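PDB 2EVX: 11S globulin subunit beta from Cucurbita maxima, which serves as a seed storage protein, a hexameric 11S globulin whose subunits are each made of an acidic and a basic chain joined by a disulfide. Local coordinates for residues Ala61-Ile66 with His344-Ala349; His68-Lys73 with His145-Arg150; Ile87-Gly92 with Phe131-Leu136; Glu279-Leu284 with Leu314-Gln319. All coordinates share one frame; numbering follows the deposited sequence.

Contact 1 (Ala61-Ile66 with His344-Ala349); sequences AGVNMI and HSVMYA
The methyl group of A61 lies over one face of the H344 imidazole, a CH-pi contact in an interface that no hydrogen bond crosses. A61 CB is 3.6 Å from the centroid of the H344 ring and displaced toward its rim, above CD2 and NE2. Both ring nitrogens are bonded outside the segments: ND1 meets the backbone N of Q381, and NE2 meets the backbone O of Q169 of the second subunit. A glycine in place of H344 would probably leave both backbone partners without their mates and remove the ring face from the A61 methyl. Next to A61, G62 adopts positive phi as the C-prime residue of a Schellman motif, which closes helix 56-61 and turns the chain into strand 63-70. That strand and strand 345-350 belong to the two cupin domains of the subunit, and here their sheets pack face to face, the short segments running 9.7 Å apart at only 15°. Side chains fill the gap. V63 CG1 meets V346 CG2 at 3.9 Å, the two valines overlapping alongside with F160 touching both. M65 bends at chi2 and chi3 (-65° and -69°), which carries its CE methyl across to Y348 CB at 4.1 Å, while its CG sits 4.2 Å from V346 CG1. Y348 turns its hydroxyl to R67, and V376 packs on V346 and Y348 from the neighbouring strand 376-379.

Contact 2 (His68-Lys73 with His145-Arg150); sequences HTIRPK and HWMYNR
K73 meets the 145-150 segment through both its backbone and its side chain. Its backbone N donates to N149 O at 3.2 Å, a bent bond (139° at the hydrogen) that reaches the carbonyl tilted from its plane. The lysine chain runs alongside the Y148 ring, and NZ donates to Y148 OH at 3.0 Å. NZ also gives a hydrogen bond to water 1 at 2.8 Å, and this water in turn reaches R150 O weakly. With a phenylalanine in place of Y148 the hydroxyl acceptor is gone, and the ammonium group would probably be freer to turn, keeping the water as its partner. N149 CG stands anti to the backbone N (chi1 -177°), which lays the amide along P72. N149 ND2 lies 3.0 Å from P72 N without a bond, since the proline nitrogen has no hydrogen and is a poor acceptor; ND2 instead donates to S153 O, and OD1 accepts a weak bond from G151 N. I70 CG2 packs on N149 CB at 4.0 Å. Residues 71-73 lead from strand 63-70 into strand 74-81, which pairs with 145-149 in the other sheet, so the contact joins the two sheets of the N-terminal cupin jelly-roll barrel where the chain passes between them.

Contact 3 (Ile87-Gly92 with Phe131-Leu136); sequences IFVAQG and FREGDL
V89 N and O grip the 131-136 segment with two nearly straight backbone bonds, to D135 O at 2.9 Å and from G134 N at 3.1 Å. They join strand 85-91 to strand 135-139 and the type II turn before it, R132 to D135, in the antiparallel jelly-roll sheet of the first cupin domain. G134 takes the positive phi that this turn calls for. The V89 side chain fills the buried part: CG2 lies 3.7 Å from F131 CD1, the phenylalanine roughly perpendicular to it, while CG1 rests against the R132 carbonyl. Beyond the bonds, F88 and L136 form a non-hydrogen-bonded pair with their side chains on one face of the sheet, where F88 also touches I397 and F399 of the second cupin domain. The other end is more polar and open to solvent, with E133 and R132 exposed. A classic beta bulge puts A90 and Q91 together opposite V156, and E133 lays its CG against Q91 CA. E133 OE1 comes within 3.1 Å of A90 O, but two acceptors cannot bond. Across the turn, R132 N donates to D135 OD1 at 2.9 Å, meeting that oxygen from above the carboxylate plane, 53° out of it.

Contact 4 (Glu279-Leu284 with Leu314-Gln319); sequences ETICTL and LPILRQ
The three CD1 methyls of I316, I281 and L284 meet in a triangle at the centre of this small contact, I316 CD1 lying 3.5 Å from I281 CD1 and 3.6 Å from L284 CD1. The I281 and L284 side chains cross that of I316 obliquely. L284 CD1 also reaches the backbone, 3.7 Å from I316 CA. On the solvent side Q319 adds a polar group, its side chain roughly perpendicular to I281 with OE1 beside the isoleucine methyl. No hydrogen bond passes between the segments. In I316, CG1 stands anti to the backbone N (chi1 -168°), and the bend at chi2 (60°) then directs CD1 toward the other segment. Behind these side chains, each segment is shaped by its own backbone. Residues 280-283 form a 3-10 turn in which L284 N bonds I281 O at 3.2 Å, bringing I281 and L284 to the same side. Opposite, L314 to L317 make a type I turn, closed by L317 N to L314 O at 2.9 Å, and helix 317-320 continues from it. V138 of strand 135-139 packs on L314, I316 and L317. Further out, C282 is disulfide-bonded to C103. Residues 254-278 are not modelled, and the first ordered turn after them probably lies just beyond the Asn-Gly processing site of legumins; the disulfide is the hallmark link between acidic and basic chains of 11S globulins.

Contacts 1 and 3 are buried, contact 2 is partly so, and contact 4 lies at the surface. Contacts 1 and 2 share strand 63-70: its beginning faces the second cupin domain through apolar side chains, whereas at its far end packing of I70 gives way to a loop lysine that bonds a tyrosine of strand 145-149 and a water. Contact 3 lies in the same sheet, with F131 near the end of a strand of the other, and is the one built on strand pairing. It touches contact 2 directly, H145 CE1 lying 3.7 Å from I87 CD1. Contact 4, about 23 Å from contact 1 between centres, is likewise mainly apolar, but it joins short helical turns where contact 1 joins sheets.

Contact 1 (Ala61-Ile66 with His344-Ala349)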
loop_
_atom_site.group_PDB
_atom_site.type_symbol
_atom_site.label_atom_id
_atom_site.label_comp_id
_atom_site.label_asym_id
_atom_site.label_seq_id
_atom_site.Cartn_x
_atom_site.Cartn_y
_atom_site.Cartn_z
ATOM N N ALA A 61 -5.786 -10.411 -9.037
ATOM C CA ALA A 61 -4.366 -10.207 -8.781
ATOM C C ALA A 61 -3.804 -8.957 -9.465
ATOM O O ALA A 61 -2.698 -8.518 -9.152
ATOM C CB ALA A 61 -3.587 -11.431 -9.218
ATOM N N GLY A 62 -4.566 -8.391 -10.391
ATOM C CA GLY A 62 -4.117 -7.205 -11.091
ATOM C C GLY A 62 -2.985 -7.506 -12.048
ATOM O O GLY A 62 -1.992 -6.792 -12.088
ATOM N N VAL A 63 -3.139 -8.564 -12.832
ATOM C CA VAL A 63 -2.105 -8.961 -13.779
ATOM C C VAL A 63 -2.550 -8.910 -15.248
ATOM O O VAL A 63 -3.746 -8.958 -15.558
ATOM C CB VAL A 63 -1.593 -10.401 -13.461
ATOM C CG1 VAL A 63 -1.256 -10.519 -11.980
ATOM C CG2 VAL A 63 -2.631 -11.419 -13.836
ATOM N N ASN A 64 -1.565 -8.801 -16.137
ATOM C CA ASN A 64 -1.792 -8.770 -17.575
ATOM C C ASN A 64 -0.727 -9.622 -18.223
ATOM O O ASN A 64 0.407 -9.659 -17.761
ATOM C CB ASN A 64 -1.641 -7.368 -18.131
ATOM C CG ASN A 64 -2.611 -6.401 -17.537
ATOM O OD1 ASN A 64 -2.525 -6.065 -16.349
ATOM N ND2 ASN A 64 -3.550 -5.932 -18.359
ATOM N N MET A 65 -1.083 -10.301 -19.301
ATOM C CA MET A 65 -0.119 -11.125 -20.010
ATOM C C MET A 65 -0.090 -10.729 -21.471
ATOM O O MET A 65 -1.124 -10.487 -22.092
ATOM C CB MET A 65 -0.466 -12.608 -19.880
ATOM C CG MET A 65 -0.070 -13.232 -18.537
ATOM S SD MET A 65 1.723 -13.263 -18.265
ATOM C CE MET A 65 2.205 -14.442 -19.442
ATOM N N ILE A 66 1.113 -10.640 -22.016
ATOM C CA ILE A 66 1.285 -10.286 -23.407
ATOM C C ILE A 66 2.401 -11.127 -23.973
ATOM O O ILE A 66 3.356 -11.463 -23.281
ATOM C CB ILE A 66 1.638 -8.820 -23.558
ATOM C CG1 ILE A 66 0.455 -7.976 -23.098
ATOM C CG2 ILE A 66 1.994 -8.517 -25.002
ATOM C CD1 ILE A 66 0.831 -6.593 -22.671
ATOM N N HIS A 344 0.871 -14.239 -5.612
ATOM C CA HIS A 344 0.155 -15.023 -6.592
ATOM C C HIS A 344 1.244 -15.654 -7.473
ATOM O O HIS A 344 2.432 -15.347 -7.330
ATOM C CB HIS A 344 -0.738 -14.115 -7.439
ATOM C CG HIS A 344 -1.703 -13.292 -6.640
ATOM N ND1 HIS A 344 -2.687 -13.851 -5.853
ATOM C CD2 HIS A 344 -1.841 -11.950 -6.517
ATOM C CE1 HIS A 344 -3.391 -12.890 -5.282
ATOM N NE2 HIS A 344 -2.898 -11.726 -5.669
ATOM N N SER A 345 0.850 -16.547 -8.368
ATOM C CA SER A 345 1.802 -17.168 -9.271
ATOM C C SER A 345 1.159 -17.294 -10.625
ATOM O O SER A 345 0.344 -18.188 -10.861
ATOM C CB SER A 345 2.224 -18.547 -8.778
ATOM O OG SER A 345 3.034 -18.441 -7.626
ATOM N N VAL A 346 1.525 -16.383 -11.512
ATOM C CA VAL A 346 0.995 -16.379 -12.860
ATOM C C VAL A 346 1.890 -17.270 -13.729
ATOM O O VAL A 346 2.895 -16.824 -14.281
ATOM C CB VAL A 346 0.951 -14.941 -13.398
ATOM C CG1 VAL A 346 0.144 -14.877 -14.667
ATOM C CG2 VAL A 346 0.354 -14.027 -12.341
ATOM N N MET A 347 1.507 -18.544 -13.824
ATOM C CA MET A 347 2.237 -19.553 -14.595
ATOM C C MET A 347 1.949 -19.567 -16.098
ATOM O O MET A 347 0.810 -19.629 -16.520
ATOM C CB MET A 347 1.945 -20.945 -14.024
ATOM C CG MET A 347 2.496 -22.073 -14.871
ATOM S SD MET A 347 2.058 -23.716 -14.275
ATOM C CE MET A 347 3.511 -24.186 -13.488
ATOM N N TYR A 348 3.000 -19.504 -16.903
ATOM C CA TYR A 348 2.864 -19.549 -18.357
ATOM C C TYR A 348 3.645 -20.768 -18.823
ATOM O O TYR A 348 4.841 -20.878 -18.554
ATOM C CB TYR A 348 3.451 -18.303 -19.018
ATOM C CG TYR A 348 3.563 -18.451 -20.513
ATOM C CD1 TYR A 348 2.468 -18.226 -21.343
ATOM C CD2 TYR A 348 4.756 -18.869 -21.100
ATOM C CE1 TYR A 348 2.559 -18.418 -22.725
ATOM C CE2 TYR A 348 4.858 -19.064 -22.478
ATOM C CZ TYR A 348 3.759 -18.837 -23.285
ATOM O OH TYR A 348 3.863 -19.021 -24.645
ATOM N N ALA A 349 2.974 -21.684 -19.511
ATOM C CA ALA A 349 3.643 -22.888 -19.992
ATOM C C ALA A 349 4.402 -22.605 -21.288
ATOM O O ALA A 349 3.822 -22.169 -22.283
ATOM C CB ALA A 349 2.627 -24.012 -20.200
#

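Contact 2 (His68-Lys73 with His145-Arg150)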
loop_
_atom_site.group_PDB
_atom_site.type_symbol
_atom_site.label_atom_id
_atom_site.label_comp_id
_atom_site.label_asym_id
_atom_site.label_seq_id
_atom_site.Cartn_x
_atom_site.Cartn_y
_atom_site.Cartn_z
ATOM N N HIS A 68 4.764 -11.262 -27.408
ATOM C CA HIS A 68 5.214 -10.624 -28.615
ATOM C C HIS A 68 5.992 -11.647 -29.415
ATOM O O HIS A 68 6.762 -12.436 -28.865
ATOM C CB HIS A 68 6.113 -9.451 -28.270
ATOM C CG HIS A 68 5.374 -8.237 -27.805
ATOM N ND1 HIS A 68 5.827 -7.440 -26.778
ATOM C CD2 HIS A 68 4.256 -7.642 -28.276
ATOM C CE1 HIS A 68 5.021 -6.403 -26.638
ATOM N NE2 HIS A 68 4.060 -6.502 -27.536
ATOM N N THR A 69 5.756 -11.642 -30.720
ATOM C CA THR A 69 6.439 -12.526 -31.641
ATOM C C THR A 69 7.029 -11.591 -32.669
ATOM O O THR A 69 6.322 -11.078 -33.541
ATOM C CB THR A 69 5.482 -13.476 -32.315
ATOM O OG1 THR A 69 4.936 -14.371 -31.338
ATOM C CG2 THR A 69 6.205 -14.263 -33.372
ATOM N N ILE A 70 8.328 -11.359 -32.544
ATOM C CA ILE A 70 9.024 -10.452 -33.426
ATOM C C ILE A 70 9.870 -11.213 -34.432
ATOM O O ILE A 70 10.762 -11.982 -34.074
ATOM C CB ILE A 70 9.887 -9.491 -32.583
ATOM C CG1 ILE A 70 9.012 -8.877 -31.487
ATOM C CG2 ILE A 70 10.469 -8.388 -33.452
ATOM C CD1 ILE A 70 9.735 -7.947 -30.565
ATOM N N ARG A 71 9.579 -11.003 -35.707
ATOM C CA ARG A 71 10.320 -11.687 -36.760
ATOM C C ARG A 71 11.693 -11.076 -36.924
ATOM O O ARG A 71 11.964 -9.994 -36.405
ATOM C CB ARG A 71 9.560 -11.604 -38.079
ATOM C CG ARG A 71 8.185 -12.210 -38.009
ATOM C CD ARG A 71 7.403 -11.913 -39.262
ATOM N NE ARG A 71 5.980 -12.092 -39.030
ATOM C CZ ARG A 71 5.069 -11.206 -39.398
ATOM N NH1 ARG A 71 5.449 -10.091 -40.013
ATOM N NH2 ARG A 71 3.786 -11.429 -39.141
ATOM N N PRO A 72 12.583 -11.769 -37.648
ATOM C CA PRO A 72 13.942 -11.291 -37.883
ATOM C C PRO A 72 13.967 -9.881 -38.438
ATOM O O PRO A 72 13.152 -9.520 -39.284
ATOM C CB PRO A 72 14.491 -12.318 -38.851
ATOM C CG PRO A 72 13.852 -13.570 -38.367
ATOM C CD PRO A 72 12.419 -13.131 -38.185
ATOM N N LYS A 73 14.905 -9.086 -37.937
ATOM C CA LYS A 73 15.058 -7.702 -38.353
ATOM C C LYS A 73 13.920 -6.828 -37.851
ATOM O O LYS A 73 13.725 -5.720 -38.348
ATOM C CB LYS A 73 15.147 -7.607 -39.884
ATOM C CG LYS A 73 16.502 -8.028 -40.456
ATOM C CD LYS A 73 17.617 -7.138 -39.909
ATOM C CE LYS A 73 19.014 -7.640 -40.285
ATOM N NZ LYS A 73 20.092 -6.915 -39.521
ATOM N N HIS A 145 11.276 1.545 -23.332
ATOM C CA HIS A 145 12.207 0.542 -23.802
ATOM C C HIS A 145 11.790 0.051 -25.179
ATOM O O HIS A 145 10.639 0.220 -25.600
ATOM C CB HIS A 145 12.243 -0.655 -22.839
ATOM C CG HIS A 145 10.991 -1.480 -22.847
ATOM N ND1 HIS A 145 11.002 -2.848 -23.019
ATOM C CD2 HIS A 145 9.687 -1.129 -22.715
ATOM C CE1 HIS A 145 9.761 -3.304 -22.994
ATOM N NE2 HIS A 145 8.944 -2.281 -22.812
ATOM N N TRP A 146 12.743 -0.538 -25.889
ATOM C CA TRP A 146 12.482 -1.091 -27.202
ATOM C C TRP A 146 13.264 -2.386 -27.314
ATOM O O TRP A 146 14.199 -2.635 -26.547
ATOM C CB TRP A 146 12.881 -0.118 -28.320
ATOM C CG TRP A 146 14.262 0.438 -28.213
ATOM C CD1 TRP A 146 14.642 1.563 -27.538
ATOM C CD2 TRP A 146 15.458 -0.106 -28.792
ATOM N NE1 TRP A 146 15.999 1.755 -27.661
ATOM C CE2 TRP A 146 16.524 0.745 -28.422
ATOM C CE3 TRP A 146 15.732 -1.224 -29.585
ATOM C CZ2 TRP A 146 17.850 0.506 -28.817
ATOM C CZ3 TRP A 146 17.051 -1.457 -29.978
ATOM C CH2 TRP A 146 18.091 -0.593 -29.592
ATOM N N MET A 147 12.856 -3.235 -28.242
ATOM C CA MET A 147 13.550 -4.489 -28.437
ATOM C C MET A 147 13.668 -4.753 -29.924
ATOM O O MET A 147 12.817 -4.334 -30.720
ATOM C CB MET A 147 12.847 -5.662 -27.736
ATOM C CG MET A 147 11.333 -5.622 -27.706
ATOM S SD MET A 147 10.758 -5.286 -26.032
ATOM C CE MET A 147 10.631 -3.516 -26.083
ATOM N N TYR A 148 14.752 -5.416 -30.299
ATOM C CA TYR A 148 15.016 -5.694 -31.702
ATOM C C TYR A 148 15.519 -7.112 -31.859
ATOM O O TYR A 148 16.398 -7.543 -31.125
ATOM C CB TYR A 148 16.050 -4.683 -32.233
ATOM C CG TYR A 148 16.716 -5.091 -33.522
ATOM C CD1 TYR A 148 16.023 -5.074 -34.735
ATOM C CD2 TYR A 148 18.033 -5.555 -33.523
ATOM C CE1 TYR A 148 16.628 -5.519 -35.917
ATOM C CE2 TYR A 148 18.641 -6.000 -34.696
ATOM C CZ TYR A 148 17.933 -5.980 -35.884
ATOM O OH TYR A 148 18.545 -6.419 -37.031
ATOM N N ASN A 149 14.947 -7.832 -32.818
ATOM C CA ASN A 149 15.340 -9.210 -33.079
ATOM C C ASN A 149 16.543 -9.196 -34.010
ATOM O O ASN A 149 16.423 -8.835 -35.178
ATOM C CB ASN A 149 14.174 -9.962 -33.720
ATOM C CG ASN A 149 14.475 -11.421 -33.953
ATOM O OD1 ASN A 149 15.314 -12.018 -33.279
ATOM N ND2 ASN A 149 13.768 -12.016 -34.904
ATOM N N ARG A 150 17.709 -9.566 -33.491
ATOM C CA ARG A 150 18.909 -9.568 -34.315
ATOM C C ARG A 150 19.210 -10.963 -34.856
ATOM O O ARG A 150 20.117 -11.140 -35.670
ATOM C CB ARG A 150 20.121 -9.023 -33.529
ATOM C CG ARG A 150 20.601 -9.888 -32.372
ATOM C CD ARG A 150 22.047 -9.552 -31.994
ATOM N NE ARG A 150 22.562 -10.420 -30.933
ATOM C CZ ARG A 150 22.187 -10.354 -29.655
ATOM N NH1 ARG A 150 22.702 -11.185 -28.756
ATOM N NH2 ARG A 150 21.302 -9.444 -29.271
HETATM O O HOH W 1 21.143 -8.346 -37.392
#

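Contact 3 (Ile87-Gly92 with Phe131-Leu136)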
loop_
_atom_site.group_PDB
_atom_site.type_symbol
_atom_site.label_atom_id
_atom_site.label_comp_id
_atom_site.label_asym_id
_atom_site.label_seq_id
_atom_site.Cartn_x
_atom_site.Cartn_y
_atom_site.Cartn_z
ATOM N N ILE A 87 9.799 -9.501 -18.392
ATOM C CA ILE A 87 9.671 -10.077 -19.722
ATOM C C ILE A 87 10.519 -11.317 -19.878
ATOM O O ILE A 87 11.728 -11.284 -19.657
ATOM C CB ILE A 87 10.075 -9.063 -20.795
ATOM C CG1 ILE A 87 9.098 -7.888 -20.781
ATOM C CG2 ILE A 87 10.113 -9.724 -22.151
ATOM C CD1 ILE A 87 9.471 -6.790 -21.728
ATOM N N PHE A 88 9.888 -12.418 -20.261
ATOM C CA PHE A 88 10.625 -13.650 -20.437
ATOM C C PHE A 88 10.883 -13.963 -21.899
ATOM O O PHE A 88 9.951 -14.066 -22.698
ATOM C CB PHE A 88 9.879 -14.817 -19.808
ATOM C CG PHE A 88 10.623 -16.104 -19.891
ATOM C CD1 PHE A 88 11.766 -16.309 -19.124
ATOM C CD2 PHE A 88 10.213 -17.102 -20.762
ATOM C CE1 PHE A 88 12.502 -17.504 -19.225
ATOM C CE2 PHE A 88 10.936 -18.297 -20.874
ATOM C CZ PHE A 88 12.087 -18.498 -20.101
ATOM N N VAL A 89 12.161 -14.116 -22.234
ATOM C CA VAL A 89 12.576 -14.441 -23.591
ATOM C C VAL A 89 12.423 -15.946 -23.763
ATOM O O VAL A 89 13.236 -16.721 -23.255
ATOM C CB VAL A 89 14.056 -14.052 -23.834
ATOM C CG1 VAL A 89 14.487 -14.470 -25.231
ATOM C CG2 VAL A 89 14.241 -12.550 -23.642
ATOM N N ALA A 90 11.376 -16.355 -24.471
ATOM C CA ALA A 90 11.118 -17.772 -24.697
ATOM C C ALA A 90 11.911 -18.309 -25.885
ATOM O O ALA A 90 12.259 -19.492 -25.927
ATOM C CB ALA A 90 9.626 -18.004 -24.925
ATOM N N GLN A 91 12.201 -17.440 -26.847
ATOM C CA GLN A 91 12.934 -17.869 -28.020
ATOM C C GLN A 91 13.678 -16.716 -28.681
ATOM O O GLN A 91 13.170 -15.599 -28.746
ATOM C CB GLN A 91 11.961 -18.491 -29.024
ATOM C CG GLN A 91 12.596 -19.380 -30.091
ATOM C CD GLN A 91 11.611 -19.767 -31.194
ATOM O OE1 GLN A 91 11.336 -18.976 -32.101
ATOM N NE2 GLN A 91 11.067 -20.983 -31.110
ATOM N N GLY A 92 14.890 -16.992 -29.161
ATOM C CA GLY A 92 15.664 -15.978 -29.857
ATOM C C GLY A 92 16.581 -15.113 -29.019
ATOM O O GLY A 92 16.811 -15.378 -27.837
ATOM N N PHE A 131 20.258 -9.706 -25.150
ATOM C CA PHE A 131 19.591 -10.721 -24.345
ATOM C C PHE A 131 19.366 -11.960 -25.196
ATOM O O PHE A 131 19.341 -11.883 -26.425
ATOM C CB PHE A 131 18.258 -10.186 -23.804
ATOM C CG PHE A 131 17.328 -9.672 -24.869
ATOM C CD1 PHE A 131 16.600 -10.550 -25.663
ATOM C CD2 PHE A 131 17.211 -8.308 -25.103
ATOM C CE1 PHE A 131 15.775 -10.070 -26.675
ATOM C CE2 PHE A 131 16.391 -7.824 -26.111
ATOM C CZ PHE A 131 15.673 -8.705 -26.900
ATOM N N ARG A 132 19.207 -13.103 -24.545
ATOM C CA ARG A 132 19.006 -14.352 -25.260
ATOM C C ARG A 132 17.958 -15.193 -24.539
ATOM O O ARG A 132 17.420 -14.775 -23.512
ATOM C CB ARG A 132 20.332 -15.107 -25.324
ATOM C CG ARG A 132 20.840 -15.492 -23.962
ATOM C CD ARG A 132 22.355 -15.550 -23.887
ATOM N NE ARG A 132 22.776 -15.522 -22.487
ATOM C CZ ARG A 132 22.667 -16.549 -21.651
ATOM N NH1 ARG A 132 22.164 -17.706 -22.073
ATOM N NH2 ARG A 132 23.021 -16.407 -20.377
ATOM N N GLU A 133 17.664 -16.374 -25.075
ATOM C CA GLU A 133 16.678 -17.246 -24.446
ATOM C C GLU A 133 17.029 -17.517 -22.996
ATOM O O GLU A 133 18.200 -17.719 -22.652
ATOM C CB GLU A 133 16.585 -18.593 -25.161
ATOM C CG GLU A 133 15.793 -18.600 -26.448
ATOM C CD GLU A 133 15.624 -20.010 -27.003
ATOM O OE1 GLU A 133 15.006 -20.857 -26.313
ATOM O OE2 GLU A 133 16.113 -20.271 -28.127
ATOM N N GLY A 134 16.006 -17.533 -22.152
ATOM C CA GLY A 134 16.218 -17.810 -20.745
ATOM C C GLY A 134 16.366 -16.540 -19.948
ATOM O O GLY A 134 16.448 -16.568 -18.719
ATOM N N ASP A 135 16.406 -15.419 -20.659
ATOM C CA ASP A 135 16.537 -14.128 -20.008
ATOM C C ASP A 135 15.220 -13.581 -19.489
ATOM O O ASP A 135 14.205 -13.527 -20.200
ATOM C CB ASP A 135 17.175 -13.103 -20.952
ATOM C CG ASP A 135 18.684 -13.120 -20.889
ATOM O OD1 ASP A 135 19.319 -12.427 -21.718
ATOM O OD2 ASP A 135 19.230 -13.833 -20.006
ATOM N N LEU A 136 15.265 -13.178 -18.230
ATOM C CA LEU A 136 14.135 -12.596 -17.553
ATOM C C LEU A 136 14.518 -11.128 -17.451
ATOM O O LEU A 136 15.324 -10.755 -16.604
ATOM C CB LEU A 136 14.007 -13.238 -16.170
ATOM C CG LEU A 136 12.836 -12.908 -15.250
ATOM C CD1 LEU A 136 13.057 -11.563 -14.631
ATOM C CD2 LEU A 136 11.530 -12.968 -16.026
#

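Contact 4 (Glu279-Leu284 with Leu314-Gln319)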
loop_
_atom_site.group_PDB
_atom_site.type_symbol
_atom_site.label_atom_id
_atom_site.label_comp_id
_atom_site.label_asym_id
_atom_site.label_seq_id
_atom_site.Cartn_x
_atom_site.Cartn_y
_atom_site.Cartn_z
ATOM N N GLU A 279 20.767 6.981 -7.187
ATOM C CA GLU A 279 21.525 6.939 -8.433
ATOM C C GLU A 279 22.393 5.681 -8.559
ATOM O O GLU A 279 22.890 5.371 -9.646
ATOM C CB GLU A 279 22.370 8.209 -8.569
ATOM C CG GLU A 279 21.535 9.452 -8.895
ATOM C CD GLU A 279 22.212 10.751 -8.478
ATOM O OE1 GLU A 279 21.700 11.834 -8.842
ATOM O OE2 GLU A 279 23.250 10.693 -7.780
ATOM N N THR A 280 22.581 4.956 -7.452
ATOM C CA THR A 280 23.351 3.709 -7.492
ATOM C C THR A 280 22.437 2.786 -8.299
ATOM O O THR A 280 22.862 1.772 -8.858
ATOM C CB THR A 280 23.563 3.096 -6.081
ATOM O OG1 THR A 280 22.319 2.591 -5.582
ATOM C CG2 THR A 280 24.098 4.144 -5.113
ATOM N N ILE A 281 21.163 3.172 -8.325
ATOM C CA ILE A 281 20.128 2.469 -9.063
ATOM C C ILE A 281 20.614 2.289 -10.502
ATOM O O ILE A 281 20.363 1.263 -11.134
ATOM C CB ILE A 281 18.812 3.304 -9.067
ATOM C CG1 ILE A 281 17.875 2.840 -10.191
ATOM C CG2 ILE A 281 19.132 4.788 -9.254
ATOM C CD1 ILE A 281 17.381 1.415 -10.046
ATOM N N CYS A 282 21.322 3.297 -11.003
ATOM C CA CYS A 282 21.836 3.293 -12.366
ATOM C C CYS A 282 22.870 2.220 -12.635
ATOM O O CYS A 282 23.326 2.068 -13.766
ATOM C CB CYS A 282 22.452 4.648 -12.690
ATOM S SG CYS A 282 21.342 6.054 -12.414
ATOM N N THR A 283 23.239 1.473 -11.603
ATOM C CA THR A 283 24.243 0.435 -11.758
ATOM C C THR A 283 23.723 -0.996 -11.588
ATOM O O THR A 283 24.428 -1.949 -11.899
ATOM C CB THR A 283 25.419 0.668 -10.765
ATOM O OG1 THR A 283 26.571 -0.062 -11.210
ATOM C CG2 THR A 283 25.047 0.202 -9.352
ATOM N N LEU A 284 22.500 -1.168 -11.100
ATOM C CA LEU A 284 21.994 -2.524 -10.920
ATOM C C LEU A 284 21.615 -3.202 -12.231
ATOM O O LEU A 284 21.168 -2.559 -13.180
ATOM C CB LEU A 284 20.788 -2.566 -9.973
ATOM C CG LEU A 284 20.192 -1.326 -9.308
ATOM C CD1 LEU A 284 18.980 -1.748 -8.482
ATOM C CD2 LEU A 284 21.224 -0.652 -8.416
ATOM N N LEU A 314 18.635 -10.712 -7.950
ATOM C CA LEU A 314 18.549 -9.566 -8.838
ATOM C C LEU A 314 17.939 -8.429 -8.032
ATOM O O LEU A 314 16.718 -8.284 -7.957
ATOM C CB LEU A 314 17.679 -9.881 -10.056
ATOM C CG LEU A 314 17.602 -8.773 -11.116
ATOM C CD1 LEU A 314 18.959 -8.583 -11.793
ATOM C CD2 LEU A 314 16.561 -9.138 -12.144
ATOM N N PRO A 315 18.800 -7.601 -7.423
ATOM C CA PRO A 315 18.459 -6.442 -6.585
ATOM C C PRO A 315 17.323 -5.544 -7.084
ATOM O O PRO A 315 16.437 -5.166 -6.319
ATOM C CB PRO A 315 19.792 -5.704 -6.485
ATOM C CG PRO A 315 20.770 -6.834 -6.481
ATOM C CD PRO A 315 20.259 -7.693 -7.604
ATOM N N ILE A 316 17.364 -5.195 -8.363
ATOM C CA ILE A 316 16.351 -4.348 -8.967
ATOM C C ILE A 316 14.931 -4.897 -8.717
ATOM O O ILE A 316 13.949 -4.160 -8.790
ATOM C CB ILE A 316 16.599 -4.232 -10.486
ATOM C CG1 ILE A 316 15.730 -3.130 -11.084
ATOM C CG2 ILE A 316 16.289 -5.562 -11.163
ATOM C CD1 ILE A 316 15.980 -1.762 -10.511
ATOM N N LEU A 317 14.819 -6.184 -8.415
ATOM C CA LEU A 317 13.503 -6.759 -8.170
ATOM C C LEU A 317 12.839 -6.193 -6.932
ATOM O O LEU A 317 11.614 -6.078 -6.879
ATOM C CB LEU A 317 13.585 -8.281 -8.077
ATOM C CG LEU A 317 13.880 -8.930 -9.430
ATOM C CD1 LEU A 317 13.871 -10.426 -9.290
ATOM C CD2 LEU A 317 12.844 -8.482 -10.453
ATOM N N ARG A 318 13.632 -5.828 -5.934
ATOM C CA ARG A 318 13.047 -5.256 -4.737
ATOM C C ARG A 318 12.332 -3.952 -5.069
ATOM O O ARG A 318 11.428 -3.533 -4.362
ATOM C CB ARG A 318 14.100 -4.981 -3.676
ATOM C CG ARG A 318 13.432 -4.527 -2.404
ATOM C CD ARG A 318 14.371 -4.143 -1.297
ATOM N NE ARG A 318 13.594 -3.560 -0.201
ATOM C CZ ARG A 318 14.094 -2.757 0.734
ATOM N NH1 ARG A 318 15.387 -2.436 0.716
ATOM N NH2 ARG A 318 13.297 -2.257 1.676
ATOM N N GLN A 319 12.742 -3.309 -6.153
ATOM C CA GLN A 319 12.116 -2.062 -6.554
ATOM C C GLN A 319 10.762 -2.258 -7.210
ATOM O O GLN A 319 9.796 -1.634 -6.813
ATOM C CB GLN A 319 13.010 -1.296 -7.519
ATOM C CG GLN A 319 14.151 -0.541 -6.873
ATOM C CD GLN A 319 14.340 0.832 -7.512
ATOM O OE1 GLN A 319 14.500 0.945 -8.735
ATOM N NE2 GLN A 319 14.314 1.883 -6.688
#